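Local coordinates for protein papain inhibitor (Streptomyces mobaraensis, PDB 5NTB) that is a stress protein that inhibits papain, bromelain and trypsin and serves as a glutamine and lysine donor substrate for transglutaminase, at residues Thr13-Lys18 against Gln32-Ile37; Thr25-Ser30 against Pro70-Cys75; Ala40-Pro45 against Pro51-Val56; Val58-Asn63 against Ile83-Ala88. One frame throughout, in Å; residues are numbered along the deposited sequence.

Contact 1. Residues Thr13-Lys18 against Gln32-Ile37; sequences TYYTDK and QDLVAI
Tyr15 and Leu34 meet at the far end of the phenol, where the hydroxyl OH lies 3.3 Å from the methyl CD1 of Leu34. The two side chains run at about a right angle to one another. The rest of the contact is apolar: ring atom CE1 of Tyr15 lies 3.8 Å from CB of Ala36, and CZ of Tyr15 is 3.9 Å from CD1 of Leu34, both carbons approaching the ring obliquely. Tyr15 reaches this far because its chi1 of 75° places CG between the backbone N and the carbonyl carbon, and the long ring then bridges backbones whose nearest CA atoms, those of Tyr15 and Ala36, are still 8.8 Å apart. In this double-psi beta-barrel, strands 8-18 and 35-38 do not pair with each other but both flank strand 82-86, which explains the wide spacing. Alanine suits position 36 because its single methyl points toward the ring and packs close against it. Leucine at 34 supplies a branched end that reaches the phenol while also touching Ile27. The polar part of the contact lies outside the two segments: Tyr15 OH hydrogen-bonds to Asp73 OD2. A phenylalanine in place of Tyr15 would probably keep much of the ring packing yet leave the Asp73 carboxylate without this phenolic partner.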
loop_
_atom_site.group_PDB
_atom_site.type_symbol
_atom_site.label_atom_id
_atom_site.label_comp_id
_atom_site.label_asym_id
_atom_site.label_seq_id
_atom_site.Cartn_x
_atom_site.Cartn_y
_atom_site.Cartn_z
ATOM N N THR A 13 -6.261 4.491 3.619
ATOM C CA THR A 13 -6.590 4.138 4.987
ATOM C C THR A 13 -5.365 3.472 5.583
ATOM O O THR A 13 -4.310 3.383 4.949
ATOM C CB THR A 13 -7.804 3.214 5.026
ATOM O OG1 THR A 13 -7.571 2.100 4.162
ATOM C CG2 THR A 13 -9.042 3.947 4.539
ATOM N N TYR A 14 -5.486 2.997 6.810
ATOM C CA TYR A 14 -4.357 2.285 7.386
ATOM C C TYR A 14 -4.836 1.070 8.162
ATOM O O TYR A 14 -6.003 0.962 8.547
ATOM C CB TYR A 14 -3.499 3.182 8.287
ATOM C CG TYR A 14 -4.206 3.648 9.533
ATOM C CD1 TYR A 14 -4.239 2.846 10.666
ATOM C CD2 TYR A 14 -4.848 4.879 9.571
ATOM C CE1 TYR A 14 -4.892 3.250 11.800
ATOM C CE2 TYR A 14 -5.501 5.293 10.715
ATOM C CZ TYR A 14 -5.513 4.467 11.817
ATOM O OH TYR A 14 -6.146 4.861 12.974
ATOM N N TYR A 15 -3.903 0.151 8.396
ATOM C CA TYR A 15 -4.208 -1.067 9.129
ATOM C C TYR A 15 -3.049 -1.424 10.042
ATOM O O TYR A 15 -1.969 -0.846 9.958
ATOM C CB TYR A 15 -4.565 -2.220 8.180
ATOM C CG TYR A 15 -3.447 -2.904 7.404
ATOM C CD1 TYR A 15 -2.709 -2.227 6.433
ATOM C CD2 TYR A 15 -3.194 -4.260 7.589
ATOM C CE1 TYR A 15 -1.735 -2.880 5.691
ATOM C CE2 TYR A 15 -2.236 -4.918 6.850
ATOM C CZ TYR A 15 -1.499 -4.220 5.908
ATOM O OH TYR A 15 -0.534 -4.885 5.171
ATOM N N THR A 16 -3.307 -2.384 10.949
ATOM C CA THR A 16 -2.379 -2.702 12.032
ATOM C C THR A 16 -2.099 -4.197 12.158
ATOM O O THR A 16 -1.696 -4.644 13.239
ATOM C CB THR A 16 -2.917 -2.185 13.368
ATOM O OG1 THR A 16 -4.217 -2.743 13.602
ATOM C CG2 THR A 16 -3.015 -0.671 13.353
ATOM N N ASP A 17 -2.303 -4.980 11.103
ATOM C CA ASP A 17 -2.072 -6.417 11.199
ATOM C C ASP A 17 -0.625 -6.734 11.557
ATOM O O ASP A 17 0.320 -6.083 11.093
ATOM C CB ASP A 17 -2.391 -7.116 9.878
ATOM C CG ASP A 17 -3.848 -7.036 9.488
ATOM O OD1 ASP A 17 -4.667 -6.490 10.257
ATOM O OD2 ASP A 17 -4.173 -7.535 8.384
ATOM N N LYS A 18 -0.461 -7.798 12.342
ATOM C CA LYS A 18 0.838 -8.386 12.623
ATOM C C LYS A 18 0.737 -9.869 12.315
ATOM O O LYS A 18 -0.111 -10.571 12.886
ATOM C CB LYS A 18 1.248 -8.147 14.080
ATOM C CG LYS A 18 2.413 -8.981 14.557
ATOM C CD LYS A 18 3.026 -8.394 15.827
ATOM C CE LYS A 18 3.376 -9.480 16.843
ATOM N NZ LYS A 18 4.140 -10.614 16.249
ATOM N N GLN A 32 6.140 -0.972 10.910
ATOM C CA GLN A 32 6.896 -1.042 9.670
ATOM C C GLN A 32 6.174 -0.264 8.586
ATOM O O GLN A 32 4.939 -0.289 8.515
ATOM C CB GLN A 32 7.081 -2.485 9.197
ATOM C CG GLN A 32 7.926 -3.319 10.127
ATOM C CD GLN A 32 7.956 -4.767 9.706
ATOM O OE1 GLN A 32 6.988 -5.290 9.134
ATOM N NE2 GLN A 32 9.075 -5.430 9.975
ATOM N N ASP A 33 6.950 0.413 7.738
ATOM C CA ASP A 33 6.406 1.065 6.548
ATOM C C ASP A 33 6.103 0.015 5.483
ATOM O O ASP A 33 7.006 -0.708 5.043
ATOM C CB ASP A 33 7.389 2.085 5.973
ATOM C CG ASP A 33 7.481 3.350 6.783
ATOM O OD1 ASP A 33 6.620 3.580 7.653
ATOM O OD2 ASP A 33 8.422 4.136 6.521
ATOM N N LEU A 34 4.849 -0.049 5.042
ATOM C CA LEU A 34 4.483 -0.956 3.963
ATOM C C LEU A 34 3.108 -0.553 3.457
ATOM O O LEU A 34 2.436 0.295 4.045
ATOM C CB LEU A 34 4.489 -2.420 4.423
ATOM C CG LEU A 34 3.668 -2.766 5.668
ATOM C CD1 LEU A 34 2.200 -3.030 5.366
ATOM C CD2 LEU A 34 4.293 -3.979 6.341
ATOM N N VAL A 35 2.686 -1.186 2.368
ATOM C CA VAL A 35 1.357 -0.938 1.828
ATOM C C VAL A 35 0.705 -2.261 1.450
ATOM O O VAL A 35 1.370 -3.212 1.018
ATOM C CB VAL A 35 1.401 0.019 0.621
ATOM C CG1 VAL A 35 2.124 -0.603 -0.535
ATOM C CG2 VAL A 35 -0.018 0.436 0.197
ATOM N N ALA A 36 -0.614 -2.307 1.635
ATOM C CA ALA A 36 -1.478 -3.353 1.095
ATOM C C ALA A 36 -2.165 -2.810 -0.149
ATOM O O ALA A 36 -2.815 -1.755 -0.095
ATOM C CB ALA A 36 -2.505 -3.801 2.135
ATOM N N ILE A 37 -1.981 -3.505 -1.266
ATOM C CA ILE A 37 -2.426 -3.070 -2.588
ATOM C C ILE A 37 -3.783 -3.690 -2.917
ATOM O O ILE A 37 -4.003 -4.882 -2.657
ATOM C CB ILE A 37 -1.368 -3.432 -3.642
ATOM C CG1 ILE A 37 -0.108 -2.592 -3.435
ATOM C CG2 ILE A 37 -1.911 -3.319 -5.085
ATOM C CD1 ILE A 37 -0.313 -1.097 -3.597
#

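Contact 2. Residues Thr25-Ser30 against Pro70-Cys75; sequences TPIDAS and PVRDKC
Ile27 faces strand 65-75 with two of its branches, CG2 lying 4.0 Å from CB of Arg72 and CD1 standing 3.5 Å from OD2 of Asp73. Here the short strand 26-28 is laid beside one strand of the double-psi beta-barrel without any direct hydrogen bond between the segments. A chi1 near 65° tucks CG1 of Ile27 against its own main chain, and the extended chi2 carries CD1 on to the carboxylate; the Ile27 and Asp73 side chains run at about a right angle. A beta-branched residue suits the place, since its second branch, CG2, can meet the aliphatic root of Arg72 at the same time. Beside it, CD of Arg72 lies 4.0 Å from OG1 of Thr25, where those two side chains also cross nearly at a right angle.

Two waters supply the polar link. One accepts from Thr25 N and donates to Arg72 O, the latter at 2.6 Å; the other lies between Thr25 OG1 and Arg72 NH1. Threonine suits the place because its hydroxyl can bond to the water that also accepts from Arg72 NH1. One face of the guanidinium rests on CB of Pro70, 3.7 Å from its plane.

Further out, Asp73 is held by more than one donor: besides the phenol of Tyr15, Ala22 N bonds to its OD1. At the end of strand 26-28, Asp28 OD1 accepts from Ser30 N, an Asx turn, and also from Ser30 OG, on the same face of the carboxylate. Back on the barrel strand, Lys74 N reaches Asp73 OD1 at 2.9 Å from above the carboxylate plane.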
loop_
_atom_site.group_PDB
_atom_site.type_symbol
_atom_site.label_atom_id
_atom_site.label_comp_id
_atom_site.label_asym_id
_atom_site.label_seq_id
_atom_site.Cartn_x
_atom_site.Cartn_y
_atom_site.Cartn_z
ATOM N N THR A 25 5.466 -12.874 3.725
ATOM C CA THR A 25 6.564 -12.443 4.565
ATOM C C THR A 25 6.033 -11.846 5.865
ATOM O O THR A 25 4.885 -11.389 5.921
ATOM C CB THR A 25 7.440 -11.410 3.844
ATOM O OG1 THR A 25 6.695 -10.200 3.646
ATOM C CG2 THR A 25 7.896 -11.947 2.496
ATOM N N PRO A 26 6.832 -11.862 6.929
ATOM C CA PRO A 26 6.351 -11.350 8.218
ATOM C C PRO A 26 6.218 -9.836 8.197
ATOM O O PRO A 26 7.130 -9.122 7.778
ATOM C CB PRO A 26 7.433 -11.807 9.204
ATOM C CG PRO A 26 8.654 -11.975 8.372
ATOM C CD PRO A 26 8.163 -12.489 7.053
ATOM N N ILE A 27 5.069 -9.351 8.662
ATOM C CA ILE A 27 4.794 -7.924 8.699
ATOM C C ILE A 27 4.286 -7.545 10.081
ATOM O O ILE A 27 3.659 -8.341 10.787
ATOM C CB ILE A 27 3.778 -7.499 7.619
ATOM C CG1 ILE A 27 2.405 -8.123 7.881
ATOM C CG2 ILE A 27 4.293 -7.862 6.240
ATOM C CD1 ILE A 27 1.288 -7.525 7.012
ATOM N N ASP A 28 4.578 -6.310 10.465
ATOM C CA ASP A 28 3.992 -5.683 11.647
ATOM C C ASP A 28 3.616 -4.274 11.208
ATOM O O ASP A 28 4.468 -3.387 11.183
ATOM C CB ASP A 28 4.965 -5.680 12.813
ATOM C CG ASP A 28 4.412 -4.959 14.028
ATOM O OD1 ASP A 28 3.277 -4.438 13.962
ATOM O OD2 ASP A 28 5.102 -4.942 15.068
ATOM N N ALA A 29 2.345 -4.083 10.849
ATOM C CA ALA A 29 1.930 -2.802 10.291
ATOM C C ALA A 29 1.913 -1.677 11.319
ATOM O O ALA A 29 1.813 -0.508 10.926
ATOM C CB ALA A 29 0.555 -2.950 9.643
ATOM N N SER A 30 2.010 -1.989 12.614
ATOM C CA SER A 30 2.125 -0.932 13.609
ATOM C C SER A 30 3.521 -0.332 13.676
ATOM O O SER A 30 3.676 0.784 14.187
ATOM C CB SER A 30 1.744 -1.462 14.989
ATOM O OG SER A 30 2.805 -2.247 15.502
ATOM N N PRO A 70 7.362 -0.345 0.702
ATOM C CA PRO A 70 7.248 -1.588 -0.063
ATOM C C PRO A 70 5.838 -2.160 -0.068
ATOM O O PRO A 70 5.109 -2.100 0.920
ATOM C CB PRO A 70 8.207 -2.534 0.671
ATOM C CG PRO A 70 8.208 -2.018 2.077
ATOM C CD PRO A 70 8.137 -0.521 1.939
ATOM N N VAL A 71 5.484 -2.771 -1.198
ATOM C CA VAL A 71 4.280 -3.596 -1.272
ATOM C C VAL A 71 4.544 -4.896 -0.530
ATOM O O VAL A 71 5.451 -5.656 -0.888
ATOM C CB VAL A 71 3.889 -3.881 -2.727
ATOM C CG1 VAL A 71 2.710 -4.844 -2.772
ATOM C CG2 VAL A 71 3.601 -2.580 -3.480
ATOM N N ARG A 72 3.736 -5.180 0.484
ATOM C CA ARG A 72 3.900 -6.398 1.267
ATOM C C ARG A 72 2.605 -7.164 1.468
ATOM O O ARG A 72 2.629 -8.244 2.065
ATOM C CB ARG A 72 4.494 -6.079 2.645
ATOM C CG ARG A 72 5.831 -5.387 2.571
ATOM C CD ARG A 72 6.898 -6.215 3.227
ATOM N NE ARG A 72 8.204 -5.558 3.268
ATOM C CZ ARG A 72 9.177 -5.759 2.389
ATOM N NH1 ARG A 72 9.006 -6.595 1.374
ATOM N NH2 ARG A 72 10.336 -5.129 2.536
ATOM N N ASP A 73 1.477 -6.648 0.998
ATOM C CA ASP A 73 0.210 -7.250 1.382
ATOM C C ASP A 73 -0.838 -6.877 0.347
ATOM O O ASP A 73 -0.620 -6.017 -0.512
ATOM C CB ASP A 73 -0.188 -6.778 2.783
ATOM C CG ASP A 73 -1.079 -7.762 3.542
ATOM O OD1 ASP A 73 -1.525 -8.783 2.988
ATOM O OD2 ASP A 73 -1.362 -7.457 4.725
ATOM N N LYS A 74 -1.978 -7.550 0.449
ATOM C CA LYS A 74 -3.127 -7.375 -0.425
ATOM C C LYS A 74 -4.283 -6.840 0.400
ATOM O O LYS A 74 -4.488 -7.270 1.535
ATOM C CB LYS A 74 -3.508 -8.713 -1.059
ATOM C CG LYS A 74 -4.731 -8.721 -1.975
ATOM C CD LYS A 74 -4.752 -10.063 -2.693
ATOM C CE LYS A 74 -6.078 -10.410 -3.308
ATOM N NZ LYS A 74 -5.975 -11.816 -3.799
ATOM N N CYS A 75 -5.043 -5.902 -0.170
ATOM C CA CYS A 75 -6.250 -5.373 0.457
ATOM C C CYS A 75 -7.449 -5.887 -0.326
ATOM O O CYS A 75 -7.781 -5.332 -1.387
ATOM C CB CYS A 75 -6.215 -3.843 0.463
ATOM S SG CYS A 75 -7.676 -3.095 1.198
HETATM O O HOH W 1 3.830 -10.241 3.322
HETATM O O HOH W 2 6.775 -8.679 1.308
#

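Contact 3. Residues Ala40-Pro45 against Pro51-Val56; sequences AWWTTP and PLCRGV
Trp42 and Leu52 bring the two backbones together, their CA atoms 7.2 Å apart, while Thr44 and Pro51 lie farther along. Both segments belong to the long connection between strands 35-38 and 57-62 of the double-psi beta-barrel. Segment 40-45 leaves a 3-10 turn as irregular chain; segment 51-56 begins with another, 51-53, in which Arg54 N bonds back to Pro51 O. No hydrogen bond joins the segments directly, although Asp50, just before the second, accepts from Thr43 N, Thr44 N and Leu52 N.

The central side-chain contact is a CH-pi interaction. Methyl CD1 of Leu52 sits over the five-membered ring of Trp42, 3.5 Å from its centroid and only 6° off the normal. Leucine is well suited, because its forked end can put one methyl squarely over the five-membered ring; that methyl also lies 4.0 Å from CB of Trp41. With CG of Trp42 anti to the carbonyl carbon (chi1 -66°), the indole lies over Leu52 and its NE1 donates to Ile37 O. Replacing Trp42 by an alanine would probably leave the Leu52 methyl without its aromatic cover and the Ile37 carbonyl without this donor.

Cys53, whose sulfur forms the disulfide with Cys23, approaches the six-membered ring obliquely in a sulfur-aromatic contact. Toward the surface, the rigid ring of Pro51 is met by two threonines: the Thr43 side chain crosses it at about a right angle, bringing OG1 to 3.9 Å from Pro51 CD, and CG2 of Thr44 touches Pro51 CD at 3.7 Å.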
loop_
_atom_site.group_PDB
_atom_site.type_symbol
_atom_site.label_atom_id
_atom_site.label_comp_id
_atom_site.label_asym_id
_atom_site.label_seq_id
_atom_site.Cartn_x
_atom_site.Cartn_y
_atom_site.Cartn_z
ATOM N N ALA A 40 -7.510 -5.759 -7.179
ATOM C CA ALA A 40 -7.621 -5.682 -8.634
ATOM C C ALA A 40 -6.268 -5.664 -9.339
ATOM O O ALA A 40 -6.209 -5.917 -10.549
ATOM C CB ALA A 40 -8.432 -4.453 -9.033
ATOM N N TRP A 41 -5.177 -5.414 -8.613
ATOM C CA TRP A 41 -3.851 -5.398 -9.207
ATOM C C TRP A 41 -3.142 -6.738 -9.128
ATOM O O TRP A 41 -2.088 -6.893 -9.751
ATOM C CB TRP A 41 -2.986 -4.341 -8.523
ATOM C CG TRP A 41 -3.554 -2.968 -8.661
ATOM C CD1 TRP A 41 -4.263 -2.265 -7.727
ATOM C CD2 TRP A 41 -3.468 -2.133 -9.821
ATOM N NE1 TRP A 41 -4.631 -1.037 -8.244
ATOM C CE2 TRP A 41 -4.158 -0.939 -9.529
ATOM C CE3 TRP A 41 -2.891 -2.288 -11.086
ATOM C CZ2 TRP A 41 -4.267 0.105 -10.457
ATOM C CZ3 TRP A 41 -2.995 -1.249 -11.995
ATOM C CH2 TRP A 41 -3.676 -0.072 -11.677
ATOM N N TRP A 42 -3.684 -7.694 -8.375
ATOM C CA TRP A 42 -3.040 -8.986 -8.193
ATOM C C TRP A 42 -3.407 -9.910 -9.348
ATOM O O TRP A 42 -4.544 -9.897 -9.832
ATOM C CB TRP A 42 -3.440 -9.584 -6.840
ATOM C CG TRP A 42 -2.896 -8.738 -5.706
ATOM C CD1 TRP A 42 -3.308 -7.474 -5.352
ATOM C CD2 TRP A 42 -1.803 -9.061 -4.825
ATOM N NE1 TRP A 42 -2.551 -7.004 -4.293
ATOM C CE2 TRP A 42 -1.622 -7.958 -3.958
ATOM C CE3 TRP A 42 -0.967 -10.180 -4.678
ATOM C CZ2 TRP A 42 -0.643 -7.937 -2.974
ATOM C CZ3 TRP A 42 0.004 -10.157 -3.692
ATOM C CH2 TRP A 42 0.161 -9.034 -2.854
ATOM N N THR A 43 -2.422 -10.695 -9.804
ATOM C CA THR A 43 -2.584 -11.464 -11.040
ATOM C C THR A 43 -2.319 -12.949 -10.877
ATOM O O THR A 43 -2.987 -13.756 -11.531
ATOM C CB THR A 43 -1.663 -10.924 -12.153
ATOM O OG1 THR A 43 -0.316 -10.794 -11.668
ATOM C CG2 THR A 43 -2.158 -9.577 -12.643
ATOM N N THR A 44 -1.357 -13.333 -10.051
ATOM C CA THR A 44 -1.022 -14.745 -10.014
ATOM C C THR A 44 -2.013 -15.506 -9.144
ATOM O O THR A 44 -2.539 -14.970 -8.168
ATOM C CB THR A 44 0.394 -14.951 -9.487
ATOM O OG1 THR A 44 0.517 -14.335 -8.202
ATOM C CG2 THR A 44 1.406 -14.331 -10.433
ATOM N N PRO A 45 -2.290 -16.771 -9.471
ATOM C CA PRO A 45 -3.244 -17.525 -8.653
ATOM C C PRO A 45 -2.720 -17.809 -7.258
ATOM O O PRO A 45 -3.516 -18.033 -6.340
ATOM C CB PRO A 45 -3.471 -18.810 -9.464
ATOM C CG PRO A 45 -2.276 -18.916 -10.355
ATOM C CD PRO A 45 -1.801 -17.530 -10.632
ATOM N N PRO A 51 3.995 -10.732 -8.968
ATOM C CA PRO A 51 5.061 -9.756 -9.231
ATOM C C PRO A 51 5.001 -8.541 -8.322
ATOM O O PRO A 51 6.039 -7.907 -8.101
ATOM C CB PRO A 51 4.845 -9.378 -10.706
ATOM C CG PRO A 51 3.493 -9.936 -11.069
ATOM C CD PRO A 51 3.278 -11.121 -10.189
ATOM N N LEU A 52 3.834 -8.228 -7.745
ATOM C CA LEU A 52 3.754 -7.147 -6.765
ATOM C C LEU A 52 4.662 -7.371 -5.573
ATOM O O LEU A 52 5.000 -6.409 -4.882
ATOM C CB LEU A 52 2.315 -6.997 -6.273
ATOM C CG LEU A 52 1.367 -6.292 -7.247
ATOM C CD1 LEU A 52 -0.071 -6.494 -6.794
ATOM C CD2 LEU A 52 1.690 -4.796 -7.334
ATOM N N CYS A 53 5.056 -8.610 -5.318
ATOM C CA CYS A 53 5.863 -8.955 -4.157
ATOM C C CYS A 53 7.358 -8.906 -4.423
ATOM O O CYS A 53 8.143 -9.138 -3.494
ATOM C CB CYS A 53 5.475 -10.345 -3.662
ATOM S SG CYS A 53 3.742 -10.425 -3.103
ATOM N N ARG A 54 7.780 -8.589 -5.644
ATOM C CA ARG A 54 9.191 -8.694 -6.019
ATOM C C ARG A 54 9.729 -7.327 -6.434
ATOM O O ARG A 54 9.733 -6.972 -7.615
ATOM C CB ARG A 54 9.367 -9.729 -7.102
ATOM C CG ARG A 54 9.001 -11.126 -6.618
ATOM C CD ARG A 54 9.490 -12.193 -7.562
ATOM N NE ARG A 54 8.661 -12.264 -8.760
ATOM C CZ ARG A 54 7.566 -13.005 -8.881
ATOM N NH1 ARG A 54 7.147 -13.763 -7.875
ATOM N NH2 ARG A 54 6.888 -12.991 -10.019
ATOM N N GLY A 55 10.180 -6.563 -5.445
ATOM C CA GLY A 55 10.853 -5.308 -5.711
ATOM C C GLY A 55 9.949 -4.155 -6.063
ATOM O O GLY A 55 10.424 -3.157 -6.613
ATOM N N VAL A 56 8.657 -4.254 -5.772
ATOM C CA VAL A 56 7.715 -3.184 -6.074
ATOM C C VAL A 56 7.416 -2.414 -4.797
ATOM O O VAL A 56 7.168 -3.006 -3.738
ATOM C CB VAL A 56 6.422 -3.733 -6.701
ATOM C CG1 VAL A 56 5.423 -2.596 -6.933
ATOM C CG2 VAL A 56 6.738 -4.467 -8.009
#

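Contact 4. Residues Val58-Asn63 against Ile83-Ala88; sequences VEVSYN and IDLSQA
Ile83 meets Val60 end to end because its chi1 of 60° folds CG1 in over its own backbone, and an extended chi2 of 176° then sends CD1 across to strand 57-62. Val60, with CG1 anti to its own N (chi1 -174°), turns both methyls to that end. CD1 of Ile83 lies 3.6 Å from CG2 of Val60 and 4.0 Å from CG1 of Val60, so a single methyl is received by the fork of the valine.

The contact lies in the apolar interior of the double-psi beta-barrel, where strands 57-62 and 82-86 face each other without pairing. Their nearest CA atoms, those of Val60 and Ile83, are 9.4 Å apart, a distance spanned by side chains alone. A long isoleucine opposite a short, branched valine fits this spacing, and both are beta-branched residues at home in strands.

Leu85, two residues on, points the same way. Around these three, Val35 packs against Ile83 and Leu85 from strand 35-38, Ile104 and Trp106 of strand 104-109 touch Ile83, and Leu93 reaches Val60.

Just past Leu85 the strand gives way to helix 87-90, and Ser86 takes the N-cap position, its OG bonding to the backbone N of Ala89. Serine can do this because its short hydroxyl stays close to the helix end; OG also engages Leu34 N and Gln32 O. Back in the core, Leu85 makes a looser second touch on the valine, its CD2 standing 4.3 Å from CG2 of Val60.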
loop_
_atom_site.group_PDB
_atom_site.type_symbol
_atom_site.label_atom_id
_atom_site.label_comp_id
_atom_site.label_asym_id
_atom_site.label_seq_id
_atom_site.Cartn_x
_atom_site.Cartn_y
_atom_site.Cartn_z
ATOM N N VAL A 58 5.495 1.584 -3.492
ATOM C CA VAL A 58 4.699 2.711 -3.938
ATOM C C VAL A 58 5.330 3.980 -3.407
ATOM O O VAL A 58 5.988 3.999 -2.363
ATOM C CB VAL A 58 3.226 2.625 -3.503
ATOM C CG1 VAL A 58 2.544 1.449 -4.192
ATOM C CG2 VAL A 58 3.128 2.523 -2.001
ATOM N N GLU A 59 5.121 5.048 -4.150
ATOM C CA GLU A 59 5.386 6.400 -3.685
ATOM C C GLU A 59 4.031 7.051 -3.480
ATOM O O GLU A 59 3.203 7.060 -4.402
ATOM C CB GLU A 59 6.240 7.180 -4.687
ATOM C CG GLU A 59 7.702 6.793 -4.591
ATOM C CD GLU A 59 8.602 7.606 -5.503
ATOM O OE1 GLU A 59 9.775 7.209 -5.683
ATOM O OE2 GLU A 59 8.141 8.638 -6.029
ATOM N N VAL A 60 3.787 7.527 -2.264
ATOM C CA VAL A 60 2.502 8.081 -1.855
ATOM C C VAL A 60 2.712 9.536 -1.492
ATOM O O VAL A 60 3.587 9.857 -0.679
ATOM C CB VAL A 60 1.901 7.332 -0.654
ATOM C CG1 VAL A 60 0.489 7.862 -0.372
ATOM C CG2 VAL A 60 1.888 5.836 -0.910
ATOM N N SER A 61 1.899 10.409 -2.073
ATOM C CA SER A 61 2.012 11.842 -1.856
ATOM C C SER A 61 0.716 12.366 -1.271
ATOM O O SER A 61 -0.374 12.051 -1.766
ATOM C CB SER A 61 2.334 12.574 -3.156
ATOM O OG SER A 61 3.507 12.048 -3.743
ATOM N N TYR A 62 0.839 13.156 -0.218
ATOM C CA TYR A 62 -0.306 13.853 0.337
ATOM C C TYR A 62 0.199 15.134 0.967
ATOM O O TYR A 62 1.205 15.114 1.682
ATOM C CB TYR A 62 -1.028 12.990 1.375
ATOM C CG TYR A 62 -2.137 13.717 2.086
ATOM C CD1 TYR A 62 -3.225 14.194 1.378
ATOM C CD2 TYR A 62 -2.093 13.932 3.454
ATOM C CE1 TYR A 62 -4.237 14.879 2.014
ATOM C CE2 TYR A 62 -3.097 14.595 4.095
ATOM C CZ TYR A 62 -4.164 15.070 3.375
ATOM O OH TYR A 62 -5.172 15.738 4.030
ATOM N N ASN A 63 -0.486 16.240 0.687
ATOM C CA ASN A 63 -0.226 17.493 1.386
ATOM C C ASN A 63 1.233 17.911 1.241
ATOM O O ASN A 63 1.835 18.441 2.172
ATOM C CB ASN A 63 -0.615 17.387 2.866
ATOM C CG ASN A 63 -1.647 18.418 3.277
ATOM O OD1 ASN A 63 -1.745 19.488 2.677
ATOM N ND2 ASN A 63 -2.403 18.113 4.332
ATOM N N ILE A 83 -5.470 2.582 -1.351
ATOM C CA ILE A 83 -4.385 1.823 -0.737
ATOM C C ILE A 83 -4.580 1.792 0.766
ATOM O O ILE A 83 -5.072 2.745 1.376
ATOM C CB ILE A 83 -2.999 2.387 -1.108
ATOM C CG1 ILE A 83 -2.840 3.840 -0.646
ATOM C CG2 ILE A 83 -2.773 2.255 -2.595
ATOM C CD1 ILE A 83 -1.435 4.409 -0.906
ATOM N N ASP A 84 -4.153 0.694 1.370
ATOM C CA ASP A 84 -4.225 0.492 2.815
ATOM C C ASP A 84 -2.781 0.491 3.308
ATOM O O ASP A 84 -2.072 -0.519 3.208
ATOM C CB ASP A 84 -4.955 -0.813 3.129
ATOM C CG ASP A 84 -5.660 -0.812 4.484
ATOM O OD1 ASP A 84 -5.730 0.230 5.154
ATOM O OD2 ASP A 84 -6.168 -1.885 4.867
ATOM N N LEU A 85 -2.327 1.634 3.800
ATOM C CA LEU A 85 -0.973 1.745 4.309
ATOM C C LEU A 85 -0.876 1.107 5.679
ATOM O O LEU A 85 -1.856 1.024 6.416
ATOM C CB LEU A 85 -0.555 3.213 4.412
ATOM C CG LEU A 85 -0.239 3.920 3.105
ATOM C CD1 LEU A 85 -0.071 5.403 3.404
ATOM C CD2 LEU A 85 1.031 3.383 2.486
ATOM N N SER A 86 0.322 0.675 6.039
ATOM C CA SER A 86 0.533 0.389 7.447
ATOM C C SER A 86 0.242 1.636 8.279
ATOM O O SER A 86 0.397 2.770 7.819
ATOM C CB SER A 86 1.956 -0.111 7.673
ATOM O OG SER A 86 2.906 0.904 7.398
ATOM N N GLN A 87 -0.210 1.410 9.510
ATOM C CA GLN A 87 -0.367 2.498 10.466
ATOM C C GLN A 87 0.900 3.338 10.550
ATOM O O GLN A 87 0.846 4.579 10.557
ATOM C CB GLN A 87 -0.716 1.910 11.834
ATOM C CG GLN A 87 -1.053 2.941 12.885
ATOM C CD GLN A 87 -1.224 2.312 14.249
ATOM O OE1 GLN A 87 -2.257 2.485 14.876
ATOM N NE2 GLN A 87 -0.231 1.561 14.697
ATOM N N ALA A 88 2.056 2.672 10.572
ATOM C CA ALA A 88 3.324 3.377 10.693
ATOM C C ALA A 88 3.576 4.296 9.503
ATOM O O ALA A 88 4.047 5.428 9.673
ATOM C CB ALA A 88 4.459 2.364 10.856
#

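From the N terminus, strand 8-18 enters contact 1, which closes a short loop on 32-37. Segment 25-30 lies within that loop and packs against 70-75, so contacts 1 and 2 cross; they are also joined by a probable hydrogen bond between Asp17 O and Ala29 N. Contact 3 follows contact 1 in series and falls wholly within the longer loop of contact 2, gathering the connection from strand 35-38 to strand 57-62. Contact 4 opens inside that longer loop and closes beyond it, crossing contact 2. Its strand 82-86 lies between the two strands of contact 1, with Ala36 N probably hydrogen-bonded to Asp84 O, and it lies across the chain's centre from contact 3.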